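Local coordinates for fibrinogen alpha subunit (Gallus gallus, PDB 1M1J), which probably forms, once cleaved by thrombin and together with the beta and gamma chains, the insoluble fibrin matrix of blood clots, at residues 92-103 with 210-220. Numbering follows the deposited sequence.
Sequences INILKPGLEGAQ and PLKDSNVPEHF
I92 buries more surface than any other residue of the contact, meeting V216, H219 and F220. Its CD1 lies 4.1 Å from CG1 of V216, while its CG1 comes obliquely to the H219 ring, 3.7 Å from CD2. With CG1 beside the backbone N (chi1 -75°), the other branch, CG2, is directed at the F220 ring, where the modelled spacing is too tight to trust. Cut back to an alanine, this position is likely to lose its packing on V216 CG1 and on the CD2 side of the H219 ring, opening a gap between helix and loop beside V216.

One turn on, the bent aliphatic chain of K96 crosses P217 at about a right angle, its CE 3.4 Å from CG of the proline. N93 reaches the far end of F220, ND2 3.6 Å from CZ, with amide and ring planes 53° apart.

The D213 carboxylate lies against aliphatic carbons of the helix: its OD2 faces the L99 side chain, 3.7 Å from CB, and its OD1 sits 3.8 Å from CG of E100. Among the charges, K96 NZ pairs with OE2 of E100 in a salt bridge whose hydrogen bond is weak, OE2 being less surely placed; NZ is also 4.8 Å from D213 OD1, so its charge probably eases the nearness of the two acids. Beyond, CB of Q103 packs 4.0 Å from the carbonyl O of L211.

All this joins helix 82-160, kinked at P97, to the loop after helix 178-191, which runs back antiparallel along it, consistent with the alpha chain's folded-back C-terminal part, which contributes a fourth strand to the fibrinogen coiled coil. The same helix offers D106 to P210 and I88 to H219, while a chain of another protein packs on L211 and H219, and a further one on L99.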
loop_
_atom_site.group_PDB
_atom_site.type_symbol
_atom_site.label_atom_id
_atom_site.label_comp_id
_atom_site.label_asym_id
_atom_site.label_seq_id
_atom_site.Cartn_x
_atom_site.Cartn_y
_atom_site.Cartn_z
ATOM N N ILE D 92 -44.019 -1.737 47.721
ATOM C CA ILE D 92 -43.712 -1.044 48.973
ATOM C C ILE D 92 -44.901 -0.154 49.341
ATOM O O ILE D 92 -45.056 0.263 50.491
ATOM C CB ILE D 92 -42.431 -0.168 48.833
ATOM C CG1 ILE D 92 -41.195 -1.065 48.826
ATOM C CG2 ILE D 92 -42.328 0.841 49.972
ATOM C CD1 ILE D 92 -41.007 -1.854 50.105
ATOM N N ASN D 93 -45.739 0.130 48.348
ATOM C CA ASN D 93 -46.925 0.954 48.542
ATOM C C ASN D 93 -48.155 0.094 48.836
ATOM O O ASN D 93 -49.059 0.520 49.558
ATOM C CB ASN D 93 -47.156 1.819 47.308
ATOM C CG ASN D 93 -46.282 3.053 47.300
ATOM O OD1 ASN D 93 -46.154 3.728 46.279
ATOM N ND2 ASN D 93 -45.682 3.366 48.450
ATOM N N ILE D 94 -48.184 -1.110 48.269
ATOM C CA ILE D 94 -49.276 -2.041 48.512
ATOM C C ILE D 94 -49.158 -2.577 49.938
ATOM O O ILE D 94 -50.111 -2.534 50.718
ATOM C CB ILE D 94 -49.227 -3.251 47.550
ATOM C CG1 ILE D 94 -49.806 -2.860 46.194
ATOM C CG2 ILE D 94 -49.987 -4.440 48.152
ATOM C CD1 ILE D 94 -50.060 -4.044 45.275
ATOM N N LEU D 95 -47.975 -3.082 50.270
ATOM C CA LEU D 95 -47.718 -3.647 51.587
ATOM C C LEU D 95 -47.663 -2.627 52.725
ATOM O O LEU D 95 -48.074 -2.928 53.846
ATOM C CB LEU D 95 -46.423 -4.469 51.544
ATOM C CG LEU D 95 -46.540 -5.925 51.060
ATOM C CD1 LEU D 95 -47.457 -6.041 49.843
ATOM C CD2 LEU D 95 -45.147 -6.450 50.740
ATOM N N LYS D 96 -47.168 -1.427 52.444
ATOM C CA LYS D 96 -47.065 -0.387 53.466
ATOM C C LYS D 96 -48.290 -0.348 54.388
ATOM O O LYS D 96 -48.153 -0.401 55.607
ATOM C CB LYS D 96 -46.853 0.979 52.801
ATOM C CG LYS D 96 -46.662 2.149 53.758
ATOM C CD LYS D 96 -45.427 1.976 54.631
ATOM C CE LYS D 96 -44.961 3.314 55.196
ATOM N NZ LYS D 96 -46.048 4.049 55.901
ATOM N N PRO D 97 -49.505 -0.251 53.819
ATOM C CA PRO D 97 -50.720 -0.212 54.642
ATOM C C PRO D 97 -51.108 -1.583 55.200
ATOM O O PRO D 97 -51.418 -1.716 56.384
ATOM C CB PRO D 97 -51.777 0.323 53.675
ATOM C CG PRO D 97 -50.982 1.105 52.684
ATOM C CD PRO D 97 -49.811 0.187 52.449
ATOM N N GLY D 98 -51.097 -2.595 54.334
ATOM C CA GLY D 98 -51.447 -3.947 54.742
ATOM C C GLY D 98 -50.779 -4.397 56.031
ATOM O O GLY D 98 -51.204 -5.372 56.650
ATOM N N LEU D 99 -49.722 -3.692 56.427
ATOM C CA LEU D 99 -49.001 -4.003 57.652
ATOM C C LEU D 99 -49.306 -2.977 58.736
ATOM O O LEU D 99 -49.651 -3.348 59.856
ATOM C CB LEU D 99 -47.491 -4.054 57.397
ATOM C CG LEU D 99 -46.877 -5.420 57.067
ATOM C CD1 LEU D 99 -47.475 -5.982 55.783
ATOM C CD2 LEU D 99 -45.371 -5.268 56.939
ATOM N N GLU D 100 -49.181 -1.691 58.415
ATOM C CA GLU D 100 -49.469 -0.637 59.389
ATOM C C GLU D 100 -50.850 -0.917 59.975
ATOM O O GLU D 100 -51.147 -0.543 61.111
ATOM C CB GLU D 100 -49.491 0.740 58.717
ATOM C CG GLU D 100 -48.238 1.099 57.938
ATOM C CD GLU D 100 -48.397 2.392 57.151
ATOM O OE1 GLU D 100 -48.471 3.470 57.780
ATOM O OE2 GLU D 100 -48.460 2.326 55.903
ATOM N N GLY D 101 -51.683 -1.583 59.176
ATOM C CA GLY D 101 -53.031 -1.922 59.593
ATOM C C GLY D 101 -53.098 -3.187 60.425
ATOM O O GLY D 101 -53.454 -3.137 61.600
ATOM N N ALA D 102 -52.758 -4.322 59.822
ATOM C CA ALA D 102 -52.786 -5.596 60.536
ATOM C C ALA D 102 -51.950 -5.558 61.818
ATOM O O ALA D 102 -51.901 -6.538 62.562
ATOM C CB ALA D 102 -52.302 -6.719 59.627
ATOM N N GLN D 103 -51.290 -4.433 62.076
ATOM C CA GLN D 103 -50.485 -4.293 63.283
ATOM C C GLN D 103 -51.346 -3.634 64.358
ATOM O O GLN D 103 -51.209 -3.938 65.542
ATOM C CB GLN D 103 -49.234 -3.451 63.008
ATOM C CG GLN D 103 -49.449 -1.946 63.072
ATOM C CD GLN D 103 -49.410 -1.412 64.492
ATOM O OE1 GLN D 103 -49.754 -0.256 64.742
ATOM N NE2 GLN D 103 -48.978 -2.253 65.429
ATOM N N PRO D 210 -46.163 -7.008 68.477
ATOM C CA PRO D 210 -46.375 -6.788 67.041
ATOM C C PRO D 210 -45.213 -6.115 66.318
ATOM O O PRO D 210 -44.421 -5.392 66.924
ATOM C CB PRO D 210 -47.637 -5.929 67.015
ATOM C CG PRO D 210 -47.459 -5.072 68.228
ATOM C CD PRO D 210 -46.998 -6.083 69.269
ATOM N N LEU D 211 -45.115 -6.368 65.016
ATOM C CA LEU D 211 -44.071 -5.758 64.208
ATOM C C LEU D 211 -44.434 -4.282 64.122
ATOM O O LEU D 211 -45.236 -3.883 63.275
ATOM C CB LEU D 211 -44.044 -6.368 62.801
ATOM C CG LEU D 211 -43.706 -7.854 62.622
ATOM C CD1 LEU D 211 -42.356 -8.146 63.268
ATOM C CD2 LEU D 211 -44.802 -8.726 63.225
ATOM N N LYS D 212 -43.857 -3.485 65.020
ATOM C CA LYS D 212 -44.112 -2.043 65.076
ATOM C C LYS D 212 -43.655 -1.387 63.772
ATOM O O LYS D 212 -42.709 -0.594 63.764
ATOM C CB LYS D 212 -43.348 -1.416 66.255
ATOM C CG LYS D 212 -43.171 -2.314 67.488
ATOM C CD LYS D 212 -44.469 -2.583 68.244
ATOM C CE LYS D 212 -44.204 -3.423 69.497
ATOM N NZ LYS D 212 -45.438 -3.684 70.291
ATOM N N ASP D 213 -44.341 -1.716 62.676
ATOM C CA ASP D 213 -44.007 -1.196 61.352
ATOM C C ASP D 213 -43.343 0.168 61.360
ATOM O O ASP D 213 -43.886 1.148 61.873
ATOM C CB ASP D 213 -45.246 -1.142 60.455
ATOM C CG ASP D 213 -44.922 -0.647 59.052
ATOM O OD1 ASP D 213 -44.580 0.547 58.901
ATOM O OD2 ASP D 213 -45.002 -1.453 58.102
ATOM N N SER D 214 -42.158 0.203 60.771
ATOM C CA SER D 214 -41.358 1.409 60.671
ATOM C C SER D 214 -40.086 0.985 59.946
ATOM O O SER D 214 -39.209 1.804 59.663
ATOM C CB SER D 214 -41.027 1.939 62.069
ATOM O OG SER D 214 -40.374 3.193 61.997
ATOM N N ASN D 215 -40.008 -0.312 59.649
ATOM C CA ASN D 215 -38.870 -0.904 58.948
ATOM C C ASN D 215 -39.149 -0.973 57.442
ATOM O O ASN D 215 -38.410 -1.618 56.694
ATOM C CB ASN D 215 -38.587 -2.316 59.485
ATOM C CG ASN D 215 -38.193 -2.324 60.962
ATOM O OD1 ASN D 215 -37.938 -3.383 61.542
ATOM N ND2 ASN D 215 -38.140 -1.143 61.572
ATOM N N VAL D 216 -40.219 -0.306 57.011
ATOM C CA VAL D 216 -40.610 -0.272 55.603
ATOM C C VAL D 216 -40.543 1.139 55.003
ATOM O O VAL D 216 -40.256 1.293 53.814
ATOM C CB VAL D 216 -42.043 -0.813 55.399
ATOM C CG1 VAL D 216 -42.312 -1.021 53.916
ATOM C CG2 VAL D 216 -42.221 -2.110 56.164
ATOM N N PRO D 217 -40.819 2.184 55.812
ATOM C CA PRO D 217 -40.777 3.570 55.322
ATOM C C PRO D 217 -39.396 4.036 54.845
ATOM O O PRO D 217 -39.287 5.048 54.147
ATOM C CB PRO D 217 -41.261 4.377 56.527
ATOM C CG PRO D 217 -42.188 3.437 57.208
ATOM C CD PRO D 217 -41.417 2.142 57.160
ATOM N N GLU D 218 -38.350 3.303 55.223
ATOM C CA GLU D 218 -36.983 3.659 54.840
ATOM C C GLU D 218 -36.700 3.559 53.344
ATOM O O GLU D 218 -36.245 4.524 52.727
ATOM C CB GLU D 218 -35.964 2.787 55.589
ATOM C CG GLU D 218 -35.839 3.090 57.071
ATOM C CD GLU D 218 -37.045 2.630 57.863
ATOM O OE1 GLU D 218 -37.255 1.403 57.953
ATOM O OE2 GLU D 218 -37.780 3.492 58.390
ATOM N N HIS D 219 -36.967 2.389 52.772
ATOM C CA HIS D 219 -36.719 2.137 51.356
ATOM C C HIS D 219 -37.078 3.301 50.431
ATOM O O HIS D 219 -36.450 3.483 49.383
ATOM C CB HIS D 219 -37.469 0.880 50.915
ATOM C CG HIS D 219 -36.983 0.314 49.618
ATOM N ND1 HIS D 219 -35.660 -0.004 49.396
ATOM C CD2 HIS D 219 -37.643 -0.009 48.481
ATOM C CE1 HIS D 219 -35.527 -0.499 48.178
ATOM N NE2 HIS D 219 -36.716 -0.513 47.602
ATOM N N PHE D 220 -38.081 4.087 50.817
ATOM C CA PHE D 220 -38.516 5.231 50.016
ATOM C C PHE D 220 -37.354 6.156 49.634
ATOM O O PHE D 220 -36.991 6.186 48.435
ATOM C CB PHE D 220 -39.580 6.034 50.778
ATOM C CG PHE D 220 -40.901 5.322 50.919
ATOM C CD1 PHE D 220 -40.983 4.091 51.566
ATOM C CD2 PHE D 220 -42.070 5.892 50.414
ATOM C CE1 PHE D 220 -42.209 3.438 51.708
ATOM C CE2 PHE D 220 -43.302 5.246 50.549
ATOM C CZ PHE D 220 -43.371 4.016 51.198
#